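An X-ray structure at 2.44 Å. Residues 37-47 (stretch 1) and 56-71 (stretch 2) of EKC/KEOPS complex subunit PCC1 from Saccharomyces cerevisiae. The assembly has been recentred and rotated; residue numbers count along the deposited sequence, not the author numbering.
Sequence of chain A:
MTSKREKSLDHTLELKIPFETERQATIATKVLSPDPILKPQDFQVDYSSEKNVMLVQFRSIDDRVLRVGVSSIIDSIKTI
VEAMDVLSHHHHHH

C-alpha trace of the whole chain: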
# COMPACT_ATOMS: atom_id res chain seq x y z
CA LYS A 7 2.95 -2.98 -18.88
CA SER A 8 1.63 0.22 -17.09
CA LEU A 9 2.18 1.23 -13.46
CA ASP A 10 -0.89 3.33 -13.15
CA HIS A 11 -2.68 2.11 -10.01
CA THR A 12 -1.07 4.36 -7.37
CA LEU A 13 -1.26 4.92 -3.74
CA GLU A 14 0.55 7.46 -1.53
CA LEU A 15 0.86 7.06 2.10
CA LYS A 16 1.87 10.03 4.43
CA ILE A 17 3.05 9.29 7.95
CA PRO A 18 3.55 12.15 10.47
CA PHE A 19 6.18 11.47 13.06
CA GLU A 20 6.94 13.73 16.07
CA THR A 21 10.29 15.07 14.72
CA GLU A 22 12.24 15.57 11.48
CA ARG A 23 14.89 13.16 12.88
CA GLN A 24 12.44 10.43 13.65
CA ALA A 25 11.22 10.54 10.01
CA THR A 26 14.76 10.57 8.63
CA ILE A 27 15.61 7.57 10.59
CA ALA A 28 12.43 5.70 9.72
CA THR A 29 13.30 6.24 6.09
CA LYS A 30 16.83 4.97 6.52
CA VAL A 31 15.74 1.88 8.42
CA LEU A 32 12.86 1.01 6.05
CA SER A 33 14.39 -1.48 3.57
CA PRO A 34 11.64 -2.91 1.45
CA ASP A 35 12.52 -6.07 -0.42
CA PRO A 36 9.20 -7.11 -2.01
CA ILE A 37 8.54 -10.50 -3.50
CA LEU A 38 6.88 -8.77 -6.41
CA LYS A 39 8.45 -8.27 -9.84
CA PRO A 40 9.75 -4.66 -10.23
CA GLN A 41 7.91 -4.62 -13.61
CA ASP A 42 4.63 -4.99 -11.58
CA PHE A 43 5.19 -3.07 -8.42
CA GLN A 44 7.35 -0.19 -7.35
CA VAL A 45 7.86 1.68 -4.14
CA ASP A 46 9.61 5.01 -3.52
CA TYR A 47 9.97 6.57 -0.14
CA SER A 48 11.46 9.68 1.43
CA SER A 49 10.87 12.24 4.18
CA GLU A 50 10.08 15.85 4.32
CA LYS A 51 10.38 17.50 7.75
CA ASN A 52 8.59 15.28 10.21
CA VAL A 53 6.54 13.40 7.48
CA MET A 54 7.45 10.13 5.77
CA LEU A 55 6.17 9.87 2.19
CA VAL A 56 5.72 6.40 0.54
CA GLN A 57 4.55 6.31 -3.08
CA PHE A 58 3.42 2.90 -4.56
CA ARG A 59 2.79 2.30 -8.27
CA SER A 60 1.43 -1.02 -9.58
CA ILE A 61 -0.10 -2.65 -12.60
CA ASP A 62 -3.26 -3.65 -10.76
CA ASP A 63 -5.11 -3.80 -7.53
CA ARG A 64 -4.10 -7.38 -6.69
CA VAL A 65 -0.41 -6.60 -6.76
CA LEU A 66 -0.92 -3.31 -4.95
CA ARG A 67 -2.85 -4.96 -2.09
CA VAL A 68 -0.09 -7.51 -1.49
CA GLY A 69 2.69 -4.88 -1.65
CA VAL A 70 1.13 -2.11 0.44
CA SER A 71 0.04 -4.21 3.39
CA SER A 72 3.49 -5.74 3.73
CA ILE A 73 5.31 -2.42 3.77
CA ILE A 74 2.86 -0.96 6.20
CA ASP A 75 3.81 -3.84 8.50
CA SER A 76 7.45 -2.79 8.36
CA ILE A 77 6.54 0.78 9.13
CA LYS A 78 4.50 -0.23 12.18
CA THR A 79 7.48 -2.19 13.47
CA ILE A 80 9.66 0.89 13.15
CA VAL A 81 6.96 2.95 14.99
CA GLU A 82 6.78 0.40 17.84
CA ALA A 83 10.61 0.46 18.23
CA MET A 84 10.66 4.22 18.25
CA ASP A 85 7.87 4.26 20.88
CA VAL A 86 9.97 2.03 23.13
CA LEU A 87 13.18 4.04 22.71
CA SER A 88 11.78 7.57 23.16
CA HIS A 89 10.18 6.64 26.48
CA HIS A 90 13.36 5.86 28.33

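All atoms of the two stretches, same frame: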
# COMPACT_ATOMS: atom_id res chain seq x y z
N ILE A 37 8.46 -9.27 -2.73
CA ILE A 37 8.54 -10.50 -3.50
C ILE A 37 8.01 -10.28 -4.88
O ILE A 37 8.06 -11.19 -5.69
CB ILE A 37 7.79 -11.65 -2.82
CG1 ILE A 37 6.40 -11.22 -2.35
CG2 ILE A 37 8.59 -12.16 -1.64
CD1 ILE A 37 5.54 -12.41 -1.93
N LEU A 38 7.54 -9.07 -5.17
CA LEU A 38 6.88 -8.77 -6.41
C LEU A 38 7.83 -8.32 -7.52
O LEU A 38 8.75 -7.59 -7.27
CB LEU A 38 5.86 -7.68 -6.16
CG LEU A 38 4.77 -8.07 -5.16
CD1 LEU A 38 4.07 -6.87 -4.55
CD2 LEU A 38 3.75 -9.00 -5.84
N LYS A 39 7.61 -8.75 -8.76
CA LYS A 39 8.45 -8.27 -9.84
C LYS A 39 8.47 -6.74 -9.81
O LYS A 39 7.43 -6.13 -9.68
CB LYS A 39 7.92 -8.67 -11.21
CG LYS A 39 7.68 -10.15 -11.49
N PRO A 40 9.65 -6.11 -10.03
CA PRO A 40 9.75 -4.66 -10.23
C PRO A 40 8.95 -4.13 -11.44
O PRO A 40 8.50 -2.98 -11.41
CB PRO A 40 11.24 -4.46 -10.46
CG PRO A 40 11.62 -5.71 -11.15
CD PRO A 40 10.93 -6.76 -10.34
N GLN A 41 8.77 -4.96 -12.48
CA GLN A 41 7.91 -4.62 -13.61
C GLN A 41 6.46 -4.43 -13.15
O GLN A 41 5.71 -3.75 -13.84
CB GLN A 41 7.88 -5.71 -14.69
CG GLN A 41 9.21 -6.09 -15.36
CD GLN A 41 10.26 -6.74 -14.44
OE1 GLN A 41 9.99 -7.10 -13.28
NE2 GLN A 41 11.47 -6.85 -14.95
N ASP A 42 6.05 -5.02 -12.02
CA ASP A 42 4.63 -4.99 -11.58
C ASP A 42 4.33 -3.98 -10.45
O ASP A 42 3.22 -3.54 -10.22
CB ASP A 42 4.24 -6.37 -11.06
CG ASP A 42 4.05 -7.39 -12.18
OD1 ASP A 42 4.22 -7.02 -13.40
OD2 ASP A 42 3.73 -8.56 -11.81
N PHE A 43 5.35 -3.70 -9.69
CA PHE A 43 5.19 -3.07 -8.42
C PHE A 43 6.47 -2.29 -8.16
O PHE A 43 7.57 -2.77 -8.43
CB PHE A 43 4.94 -4.13 -7.35
CG PHE A 43 4.79 -3.55 -6.01
CD1 PHE A 43 3.62 -2.98 -5.63
CD2 PHE A 43 5.86 -3.55 -5.12
CE1 PHE A 43 3.51 -2.40 -4.36
CE2 PHE A 43 5.73 -2.99 -3.84
CZ PHE A 43 4.56 -2.41 -3.48
N GLN A 44 6.29 -1.06 -7.72
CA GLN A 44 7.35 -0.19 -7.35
C GLN A 44 6.99 0.62 -6.16
O GLN A 44 5.81 0.95 -5.95
CB GLN A 44 7.72 0.71 -8.50
CG GLN A 44 9.02 0.19 -9.03
CD GLN A 44 9.24 0.57 -10.45
OE1 GLN A 44 9.32 1.78 -10.79
NE2 GLN A 44 9.36 -0.45 -11.30
N VAL A 45 8.01 0.86 -5.34
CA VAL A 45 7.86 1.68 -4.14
C VAL A 45 9.02 2.67 -4.03
O VAL A 45 10.16 2.31 -4.31
CB VAL A 45 7.65 0.82 -2.90
CG1 VAL A 45 8.79 -0.07 -2.70
CG2 VAL A 45 7.45 1.69 -1.65
N ASP A 46 8.68 3.91 -3.75
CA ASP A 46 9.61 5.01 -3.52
C ASP A 46 9.26 5.60 -2.20
O ASP A 46 8.07 5.78 -1.87
CB ASP A 46 9.44 6.11 -4.57
CG ASP A 46 9.86 5.63 -5.95
OD1 ASP A 46 10.74 4.74 -5.98
OD2 ASP A 46 9.32 6.09 -7.00
N TYR A 47 10.27 5.94 -1.43
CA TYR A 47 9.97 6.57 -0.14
C TYR A 47 10.96 7.65 0.24
O TYR A 47 12.07 7.66 -0.26
CB TYR A 47 9.88 5.48 0.93
CG TYR A 47 11.12 4.62 0.99
CD1 TYR A 47 11.28 3.56 0.13
CD2 TYR A 47 12.15 4.93 1.84
CE1 TYR A 47 12.42 2.79 0.17
CE2 TYR A 47 13.29 4.17 1.90
CZ TYR A 47 13.44 3.11 1.06
OH TYR A 47 14.61 2.40 1.13
N VAL A 56 5.50 7.65 1.26
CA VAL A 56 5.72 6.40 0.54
C VAL A 56 4.72 6.31 -0.65
O VAL A 56 3.50 6.26 -0.48
CB VAL A 56 5.41 5.20 1.43
CG1 VAL A 56 5.86 3.90 0.78
CG2 VAL A 56 6.14 5.27 2.71
N GLN A 57 5.27 6.34 -1.84
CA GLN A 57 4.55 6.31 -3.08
C GLN A 57 4.68 4.87 -3.71
O GLN A 57 5.81 4.40 -4.00
CB GLN A 57 5.19 7.34 -3.95
CG GLN A 57 4.61 7.54 -5.33
CD GLN A 57 3.15 7.96 -5.25
OE1 GLN A 57 2.84 9.07 -4.78
NE2 GLN A 57 2.24 7.04 -5.63
N PHE A 58 3.54 4.17 -3.80
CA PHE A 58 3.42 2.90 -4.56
C PHE A 58 2.85 3.13 -5.96
O PHE A 58 2.01 4.01 -6.15
CB PHE A 58 2.48 1.97 -3.82
CG PHE A 58 2.79 1.81 -2.37
CD1 PHE A 58 2.33 2.72 -1.46
CD2 PHE A 58 3.54 0.74 -1.92
CE1 PHE A 58 2.62 2.58 -0.08
CE2 PHE A 58 3.83 0.59 -0.58
CZ PHE A 58 3.36 1.53 0.35
N ARG A 59 3.28 2.33 -6.90
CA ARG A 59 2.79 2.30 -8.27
C ARG A 59 2.70 0.83 -8.62
O ARG A 59 3.62 0.04 -8.30
CB ARG A 59 3.74 2.99 -9.24
CG ARG A 59 4.08 4.41 -8.84
CD ARG A 59 4.88 5.19 -9.89
NE ARG A 59 6.31 4.89 -9.81
CZ ARG A 59 7.09 5.23 -8.78
N SER A 60 1.62 0.41 -9.27
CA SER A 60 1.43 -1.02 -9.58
C SER A 60 0.59 -1.21 -10.80
O SER A 60 -0.15 -0.32 -11.20
CB SER A 60 0.75 -1.66 -8.40
OG SER A 60 0.57 -3.04 -8.59
N ILE A 61 0.68 -2.38 -11.40
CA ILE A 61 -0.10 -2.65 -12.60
C ILE A 61 -1.55 -2.96 -12.32
O ILE A 61 -2.38 -2.83 -13.24
CB ILE A 61 0.44 -3.81 -13.44
CG1 ILE A 61 0.51 -5.09 -12.61
CG2 ILE A 61 1.76 -3.40 -14.06
CD1 ILE A 61 0.72 -6.35 -13.45
N ASP A 62 -1.87 -3.37 -11.09
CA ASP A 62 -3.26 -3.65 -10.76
C ASP A 62 -3.47 -3.74 -9.30
O ASP A 62 -2.52 -3.66 -8.53
CB ASP A 62 -3.76 -4.93 -11.47
CG ASP A 62 -3.15 -6.20 -10.90
OD1 ASP A 62 -2.89 -6.27 -9.67
OD2 ASP A 62 -2.97 -7.17 -11.68
N ASP A 63 -4.72 -3.90 -8.92
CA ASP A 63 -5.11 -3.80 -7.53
C ASP A 63 -4.64 -4.99 -6.72
O ASP A 63 -4.44 -4.87 -5.50
CB ASP A 63 -6.64 -3.63 -7.41
CG ASP A 63 -7.11 -2.21 -7.74
OD1 ASP A 63 -6.35 -1.28 -7.55
OD2 ASP A 63 -8.24 -1.99 -8.18
N ARG A 64 -4.49 -6.14 -7.38
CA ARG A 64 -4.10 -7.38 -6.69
C ARG A 64 -2.66 -7.22 -6.19
O ARG A 64 -2.39 -7.44 -5.01
CB ARG A 64 -4.23 -8.54 -7.64
CG ARG A 64 -3.73 -9.91 -7.16
CD ARG A 64 -3.48 -10.86 -8.34
NE ARG A 64 -2.97 -12.16 -7.91
CZ ARG A 64 -2.36 -13.04 -8.71
N VAL A 65 -1.78 -6.84 -7.10
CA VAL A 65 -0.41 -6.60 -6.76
C VAL A 65 -0.29 -5.51 -5.70
O VAL A 65 0.33 -5.70 -4.67
CB VAL A 65 0.36 -6.15 -7.99
CG1 VAL A 65 1.77 -5.70 -7.62
CG2 VAL A 65 0.40 -7.28 -9.01
N LEU A 66 -0.94 -4.39 -5.93
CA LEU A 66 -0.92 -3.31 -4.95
C LEU A 66 -1.28 -3.82 -3.55
O LEU A 66 -0.55 -3.55 -2.60
CB LEU A 66 -1.83 -2.17 -5.39
CG LEU A 66 -1.69 -0.84 -4.70
CD1 LEU A 66 -0.34 -0.19 -5.03
CD2 LEU A 66 -2.80 0.08 -5.12
N ARG A 67 -2.37 -4.58 -3.42
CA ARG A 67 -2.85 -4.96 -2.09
C ARG A 67 -1.76 -5.73 -1.35
O ARG A 67 -1.44 -5.41 -0.18
CB ARG A 67 -4.13 -5.79 -2.15
CG ARG A 67 -4.73 -6.19 -0.79
CD ARG A 67 -5.79 -7.32 -0.88
N VAL A 68 -1.21 -6.73 -2.03
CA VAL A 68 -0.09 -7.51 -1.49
C VAL A 68 1.10 -6.63 -1.03
O VAL A 68 1.66 -6.86 0.04
CB VAL A 68 0.45 -8.50 -2.55
CG1 VAL A 68 1.74 -9.17 -2.08
CG2 VAL A 68 -0.58 -9.55 -2.88
N GLY A 69 1.49 -5.67 -1.87
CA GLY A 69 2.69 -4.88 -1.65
C GLY A 69 2.52 -3.88 -0.53
O GLY A 69 3.39 -3.78 0.36
N VAL A 70 1.39 -3.15 -0.56
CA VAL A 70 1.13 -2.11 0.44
C VAL A 70 0.99 -2.61 1.84
O VAL A 70 1.61 -2.06 2.73
CB VAL A 70 -0.08 -1.31 0.07
CG1 VAL A 70 -0.38 -0.26 1.14
CG2 VAL A 70 0.20 -0.62 -1.24
N SER A 71 0.21 -3.66 2.06
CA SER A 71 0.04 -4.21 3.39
C SER A 71 1.37 -4.59 4.02
O SER A 71 1.61 -4.35 5.22
CB SER A 71 -0.82 -5.44 3.36
OG SER A 71 -1.22 -5.73 4.69

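Residues 43-47 and 56-60 run as neighbouring antiparallel strands, their axes 4.7 Å apart at closest approach, and the chain then turns at Ile61 and Asp62 into a helix, 63-71, that lies across one face of the sheet. Two hydrogen-bonded pairs hold the ladder. Gln44 and Arg59 exchange both backbone bonds, Gln44 N to Arg59 O at 2.9 Å and Arg59 N to Gln44 O at 3.0 Å, and Asp46 and Gln57 do the same, with Asp46 N to Gln57 O and Gln57 N to Asp46 O both 2.9 Å. Beyond the last bridge, Ile61 N reaches Asp42 O at 3.0 Å, so the pairing extends into the turn.

The non-hydrogen-bonded pairs, Phe43 with Ser60, Val45 with Phe58 and Tyr47 with Val56, send their side chains to the same face as the helix. Phe43 is the main bump. With chi1 in the t rotamer, its ring rises from the sheet and leans along its own strand, toward Val45, to lie beneath the helix beside Phe58, where the hollow is formed by Phe58, Val65, Leu66 and Gly69. Phe43 CZ lies 3.7 Å from Phe58 CD2 and 3.6 Å from Gly69 CA, while Phe43 CB rests 3.5 Å from Val65 CG1. Leu66 CD1 and Ser60 CB approach the ring at its edge. Gly69 makes the hollow deep enough: a CB built there would fall 2.3 Å from Phe43 CE1, a clash, and 3.3 Å from Leu38 CD1, a tight fit.

Leu38 uses the same bare patch of helix from the loop before the strand. Its CD1 sits 3.8 Å from Gly69 CA, with Val65 CG1 at 4.0 Å and Val68 CG1 at 4.1 Å from that same Leu38 CD1, so the methyl nests among three residues spaced along the helix. Val65 thus meets both Leu38 and Phe43. Farther along the strands, Val45 CG2 fits against Val56 CG1 at 3.6 Å and Phe58 CE2 at 3.9 Å, continuing the apolar layer.

The opposite face is more polar. Arg59 lies along Gln44 and Asp46, and Asp46 OD2 comes within 3.0 Å of Arg59 CZ; the terminal guanidinium nitrogens are not modelled, and Arg59 NE is 4.3 Å from Asp46 OD2, beyond salt-bridge range. Gln44 NE2 donates a hydrogen bond to Pro40 O at 2.7 Å, tying the strand to its preceding turn. At the helix start, Asp62 OD1 caps the exposed amides, accepting from Val65 N at 2.9 Å and, weakly, from Arg64 N at 2.8 Å.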